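Local coordinates for protein prepilin (PDB 3FHV) that forms the subunit of the Salmonella typhi type IVb pilus and interacts with the cystic fibrosis transmembrane conductance regulator, probably in attachment to host cells, at residues A[14-18]-A[90-94]; A[114-120]-A[148-154]. All coordinates share one frame; numbering follows the deposited sequence.

Contact 1 of 2, residues A[14-18]-A[90-94]; sequences YQTLA and TITTN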
loop_
_atom_site.group_PDB
_atom_site.type_symbol
_atom_site.label_atom_id
_atom_site.label_comp_id
_atom_site.label_asym_id
_atom_site.label_seq_id
_atom_site.Cartn_x
_atom_site.Cartn_y
_atom_site.Cartn_z
ATOM N N TYR A 14 4.585 1.567 -8.351
ATOM C CA TYR A 14 4.802 2.992 -8.577
ATOM C C TYR A 14 3.573 3.799 -8.182
ATOM O O TYR A 14 3.689 4.880 -7.621
ATOM C CB TYR A 14 5.147 3.262 -10.048
ATOM C CG TYR A 14 6.415 2.565 -10.487
ATOM C CD1 TYR A 14 7.588 2.672 -9.733
ATOM C CD2 TYR A 14 6.431 1.762 -11.624
ATOM C CE1 TYR A 14 8.748 1.979 -10.103
ATOM C CE2 TYR A 14 7.577 1.073 -11.999
ATOM C CZ TYR A 14 8.726 1.179 -11.234
ATOM O OH TYR A 14 9.843 0.466 -11.582
ATOM N N GLN A 15 2.391 3.271 -8.473
ATOM C CA GLN A 15 1.168 3.988 -8.149
ATOM C C GLN A 15 0.997 4.143 -6.643
ATOM O O GLN A 15 0.671 5.235 -6.161
ATOM C CB GLN A 15 -0.044 3.280 -8.777
ATOM C CG GLN A 15 -0.111 3.454 -10.295
ATOM C CD GLN A 15 -1.177 2.594 -10.951
ATOM O OE1 GLN A 15 -2.070 2.091 -10.286
ATOM N NE2 GLN A 15 -1.086 2.428 -12.267
ATOM N N THR A 16 1.236 3.065 -5.901
ATOM C CA THR A 16 1.102 3.121 -4.452
ATOM C C THR A 16 2.207 3.961 -3.815
ATOM O O THR A 16 1.953 4.679 -2.849
ATOM C CB THR A 16 1.080 1.698 -3.815
ATOM O OG1 THR A 16 2.201 0.934 -4.268
ATOM C CG2 THR A 16 -0.200 0.963 -4.186
ATOM N N LEU A 17 3.427 3.865 -4.349
ATOM C CA LEU A 17 4.548 4.645 -3.832
ATOM C C LEU A 17 4.196 6.127 -3.980
ATOM O O LEU A 17 4.445 6.929 -3.079
ATOM C CB LEU A 17 5.845 4.326 -4.603
ATOM C CG LEU A 17 7.105 5.120 -4.213
ATOM C CD1 LEU A 17 7.430 4.902 -2.743
ATOM C CD2 LEU A 17 8.274 4.708 -5.099
ATOM N N ALA A 18 3.594 6.483 -5.110
ATOM C CA ALA A 18 3.185 7.868 -5.348
ATOM C C ALA A 18 2.126 8.279 -4.324
ATOM O O ALA A 18 2.223 9.342 -3.719
ATOM C CB ALA A 18 2.628 8.021 -6.771
ATOM N N THR A 90 9.165 13.604 -8.133
ATOM C CA THR A 90 9.216 12.689 -9.260
ATOM C C THR A 90 9.597 11.305 -8.757
ATOM O O THR A 90 10.246 11.170 -7.721
ATOM C CB THR A 90 10.288 13.093 -10.305
ATOM O OG1 THR A 90 11.568 13.201 -9.661
ATOM C CG2 THR A 90 9.935 14.413 -10.973
ATOM N N ILE A 91 9.162 10.279 -9.482
ATOM C CA ILE A 91 9.542 8.908 -9.166
ATOM C C ILE A 91 10.237 8.470 -10.444
ATOM O O ILE A 91 9.607 8.387 -11.502
ATOM C CB ILE A 91 8.337 7.973 -8.919
ATOM C CG1 ILE A 91 7.562 8.422 -7.674
ATOM C CG2 ILE A 91 8.840 6.527 -8.717
ATOM C CD1 ILE A 91 6.385 7.511 -7.339
ATOM N N THR A 92 11.536 8.222 -10.344
ATOM C CA THR A 92 12.334 7.801 -11.485
ATOM C C THR A 92 12.685 6.332 -11.324
ATOM O O THR A 92 13.072 5.903 -10.238
ATOM C CB THR A 92 13.659 8.606 -11.569
ATOM O OG1 THR A 92 13.363 9.996 -11.728
ATOM C CG2 THR A 92 14.510 8.137 -12.755
ATOM N N THR A 93 12.548 5.560 -12.399
ATOM C CA THR A 93 12.906 4.145 -12.353
ATOM C C THR A 93 13.820 3.876 -13.549
ATOM O O THR A 93 13.483 4.208 -14.687
ATOM C CB THR A 93 11.649 3.244 -12.363
ATOM O OG1 THR A 93 12.051 1.867 -12.313
ATOM C CG2 THR A 93 10.788 3.511 -13.601
ATOM N N ASN A 94 14.977 3.279 -13.269
ATOM C CA ASN A 94 16.013 3.017 -14.272
ATOM C C ASN A 94 16.173 1.604 -14.830
ATOM O O ASN A 94 15.775 0.618 -14.211
ATOM C CB ASN A 94 17.365 3.446 -13.698
ATOM C CG ASN A 94 17.399 4.902 -13.319
ATOM O OD1 ASN A 94 17.498 5.772 -14.179
ATOM N ND2 ASN A 94 17.307 5.182 -12.021
#
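With CG of Y14 anti to its own carbonyl carbon (chi1 -61°), the phenol reaches from the helix to T93 of the strand, whose OG1 is turned away from its backbone N (chi1 -180°) and meets the ring's oxygen. Y14 OH and T93 OG1 are hydrogen-bonded at 2.7 Å. The two side chains cross at about a right angle, and CB of T93 lies 3.8 Å from CZ of Y14. N67 ND2 is a second hydrogen-bond partner of T93 OG1, so this buried hydroxyl is held from two sources. Two residues back along the strand, I91 supplies the apolar half. Its CD1 sits 3.8 Å from CB of A18 and 4.0 Å from CG of L17, while its CG2 approaches CD1 of Y14 obliquely at 4.2 Å. One isoleucine thus meets Y14, L17 and A18, about one turn of the helix. The two short segments make an angle of 150°, closer to antiparallel than parallel. This is the pilin arrangement of an N-terminal helix packed on an antiparallel sheet: helix 8-25 lies on strand 88-96, Y14 also touches I73 of strand 72-78 and I104 and M108 of helix 98-111, and its ring meets that of F152 on strand 148-154.

Contact 2 of 2, residues A[114-120]-A[148-154]; sequences TSGIKIN and NTLVFNY
N148 begins the strand beside N120. Its own amide is held by the chain around it: OD1 accepts from T139 N and ND2 donates to V96 O. At T149 the backbone takes over, as N120 N donates to T149 O (2.8 Å), and a water donates to both T149 O and N120 O, so the threonine carbonyl receives two donors. L150 turns to the opposite face and lies side by side with I119, CD2 of L150 being 3.6 Å from I119 CG1. V151 and K118 form an antiparallel hydrogen-bonded pair, with K118 N to V151 O at 2.8 Å and V151 N to K118 O at 2.9 Å. The extended lysine chain runs alongside the valine and continues past it to N153, where K118 CE comes within 3.4 Å of N153 OD1. F152 offers the edge of its ring to I117, CD1 of F152 lying 4.2 Å from I117 CG2. N153 N donates to G116 O, and N153 O accepts from S115 N (2.9 Å), which lies well above the carbonyl plane. Just before the facing strand, T114 OG1 accepts from G116 N in an ST turn, and G116 adopts backbone angles (phi 152°) suited to glycine. At Y154 the ring is set obliquely to T114, with CE1 of Y154 4.0 Å from T114 CA. The chemistry is that of a two-faced antiparallel pair: main-chain bonds fix the register, I117, I119, L150 and F152 form an apolar face on which I119 meets C101 of helix 98-111, itself disulfide-bonded to C138, and the partly exposed K118 and V151 look out on the other.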
loop_
_atom_site.group_PDB
_atom_site.type_symbol
_atom_site.label_atom_id
_atom_site.label_comp_id
_atom_site.label_asym_id
_atom_site.label_seq_id
_atom_site.Cartn_x
_atom_site.Cartn_y
_atom_site.Cartn_z
ATOM N N THR A 114 -0.690 10.887 -12.504
ATOM C CA THR A 114 0.503 11.721 -12.605
ATOM C C THR A 114 0.199 13.085 -13.200
ATOM O O THR A 114 -0.903 13.338 -13.698
ATOM C CB THR A 114 1.587 11.082 -13.512
ATOM O OG1 THR A 114 1.247 11.306 -14.887
ATOM C CG2 THR A 114 1.679 9.581 -13.267
ATOM N N SER A 115 1.196 13.959 -13.141
ATOM C CA SER A 115 1.098 15.284 -13.726
ATOM C C SER A 115 2.126 15.302 -14.845
ATOM O O SER A 115 2.609 16.349 -15.252
ATOM C CB SER A 115 1.418 16.362 -12.694
ATOM O OG SER A 115 0.344 16.496 -11.785
ATOM N N GLY A 116 2.473 14.116 -15.329
ATOM C CA GLY A 116 3.450 14.024 -16.393
ATOM C C GLY A 116 4.201 12.712 -16.333
ATOM O O GLY A 116 4.456 12.180 -15.252
ATOM N N ILE A 117 4.541 12.197 -17.508
ATOM C CA ILE A 117 5.261 10.938 -17.650
ATOM C C ILE A 117 6.385 11.134 -18.660
ATOM O O ILE A 117 6.168 11.648 -19.771
ATOM C CB ILE A 117 4.325 9.815 -18.156
ATOM C CG1 ILE A 117 3.200 9.588 -17.143
ATOM C CG2 ILE A 117 5.121 8.526 -18.366
ATOM C CD1 ILE A 117 2.088 8.647 -17.621
ATOM N N LYS A 118 7.586 10.715 -18.278
ATOM C CA LYS A 118 8.742 10.858 -19.146
ATOM C C LYS A 118 9.344 9.510 -19.506
ATOM O O LYS A 118 9.540 8.656 -18.643
ATOM C CB LYS A 118 9.827 11.688 -18.465
ATOM C CG LYS A 118 9.373 13.013 -17.890
ATOM C CD LYS A 118 10.575 13.769 -17.328
ATOM C CE LYS A 118 10.172 15.099 -16.708
ATOM N NZ LYS A 118 11.360 15.823 -16.186
ATOM N N ILE A 119 9.637 9.325 -20.784
ATOM C CA ILE A 119 10.276 8.095 -21.245
ATOM C C ILE A 119 11.577 8.577 -21.862
ATOM O O ILE A 119 11.570 9.221 -22.915
ATOM C CB ILE A 119 9.441 7.361 -22.307
ATOM C CG1 ILE A 119 8.072 6.990 -21.732
ATOM C CG2 ILE A 119 10.173 6.076 -22.749
ATOM C CD1 ILE A 119 7.171 6.266 -22.718
ATOM N N ASN A 120 12.686 8.286 -21.188
ATOM C CA ASN A 120 13.996 8.724 -21.642
ATOM C C ASN A 120 13.942 10.249 -21.820
ATOM O O ASN A 120 13.523 10.953 -20.900
ATOM C CB ASN A 120 14.348 7.980 -22.931
ATOM C CG ASN A 120 14.430 6.471 -22.706
ATOM O OD1 ASN A 120 13.962 5.662 -23.520
ATOM N ND2 ASN A 120 15.029 6.090 -21.590
ATOM N N ASN A 148 15.777 1.758 -20.564
ATOM C CA ASN A 148 14.844 2.865 -20.386
ATOM C C ASN A 148 14.774 3.473 -18.995
ATOM O O ASN A 148 14.846 2.767 -17.985
ATOM C CB ASN A 148 13.438 2.420 -20.801
ATOM C CG ASN A 148 13.358 2.047 -22.265
ATOM O OD1 ASN A 148 13.471 2.904 -23.136
ATOM N ND2 ASN A 148 13.164 0.757 -22.546
ATOM N N THR A 149 14.649 4.800 -18.962
ATOM C CA THR A 149 14.497 5.547 -17.720
ATOM C C THR A 149 13.095 6.159 -17.783
ATOM O O THR A 149 12.782 6.893 -18.713
ATOM C CB THR A 149 15.516 6.705 -17.604
ATOM O OG1 THR A 149 16.843 6.178 -17.630
ATOM C CG2 THR A 149 15.312 7.475 -16.294
ATOM N N LEU A 150 12.258 5.847 -16.801
ATOM C CA LEU A 150 10.905 6.385 -16.752
ATOM C C LEU A 150 10.825 7.339 -15.575
ATOM O O LEU A 150 11.403 7.082 -14.516
ATOM C CB LEU A 150 9.873 5.257 -16.574
ATOM C CG LEU A 150 9.685 4.241 -17.716
ATOM C CD1 LEU A 150 8.651 3.178 -17.314
ATOM C CD2 LEU A 150 9.220 4.968 -18.962
ATOM N N VAL A 151 10.144 8.462 -15.767
ATOM C CA VAL A 151 9.974 9.419 -14.682
ATOM C C VAL A 151 8.500 9.774 -14.567
ATOM O O VAL A 151 7.854 10.089 -15.563
ATOM C CB VAL A 151 10.780 10.723 -14.913
ATOM C CG1 VAL A 151 10.658 11.621 -13.687
ATOM C CG2 VAL A 151 12.242 10.402 -15.178
ATOM N N PHE A 152 7.971 9.703 -13.350
ATOM C CA PHE A 152 6.575 10.026 -13.104
ATOM C C PHE A 152 6.525 11.279 -12.229
ATOM O O PHE A 152 7.060 11.296 -11.118
ATOM C CB PHE A 152 5.890 8.841 -12.414
ATOM C CG PHE A 152 6.176 7.517 -13.074
ATOM C CD1 PHE A 152 5.883 7.316 -14.422
ATOM C CD2 PHE A 152 6.749 6.476 -12.352
ATOM C CE1 PHE A 152 6.162 6.093 -15.044
ATOM C CE2 PHE A 152 7.031 5.257 -12.955
ATOM C CZ PHE A 152 6.738 5.058 -14.308
ATOM N N ASN A 153 5.880 12.323 -12.738
ATOM C CA ASN A 153 5.723 13.566 -11.990
ATOM C C ASN A 153 4.346 13.680 -11.346
ATOM O O ASN A 153 3.452 12.879 -11.622
ATOM C CB ASN A 153 5.982 14.772 -12.895
ATOM C CG ASN A 153 7.458 15.001 -13.153
ATOM O OD1 ASN A 153 8.026 14.460 -14.102
ATOM N ND2 ASN A 153 8.089 15.806 -12.306
ATOM N N TYR A 154 4.180 14.680 -10.487
ATOM C CA TYR A 154 3.132 14.655 -9.474
ATOM C C TYR A 154 2.871 16.050 -8.916
ATOM O O TYR A 154 3.726 16.633 -8.250
ATOM C CB TYR A 154 3.505 13.697 -8.340
ATOM C CG TYR A 154 3.260 12.241 -8.663
ATOM C CD1 TYR A 154 1.970 11.743 -8.782
ATOM C CD2 TYR A 154 4.321 11.364 -8.851
ATOM C CE1 TYR A 154 1.742 10.412 -9.077
ATOM C CE2 TYR A 154 4.102 10.032 -9.146
ATOM C CZ TYR A 154 2.811 9.561 -9.258
ATOM O OH TYR A 154 2.589 8.235 -9.552
HETATM O O HOH W 1 13.347 9.642 -18.406
#

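Both contacts are buried and involve the same antiparallel sheet, but contact 1 lies about 2 Å from the centre of the chain and contact 2 about 7 Å, centre to centre. Contact 1 packs a helix onto the sheet chiefly through side chains, with no main-chain hydrogen bonds between its segments, and its polar link is one hydroxyl pair. Contact 2 joins two strands chiefly through main-chain hydrogen bonds, with one face partly exposed. Strands 88-96 and 148-154 are neighbours, so the segments are stitched together: I91 O is 2.8 Å from F152 N and T93 N 2.8 Å from L150 O, both probable hydrogen bonds.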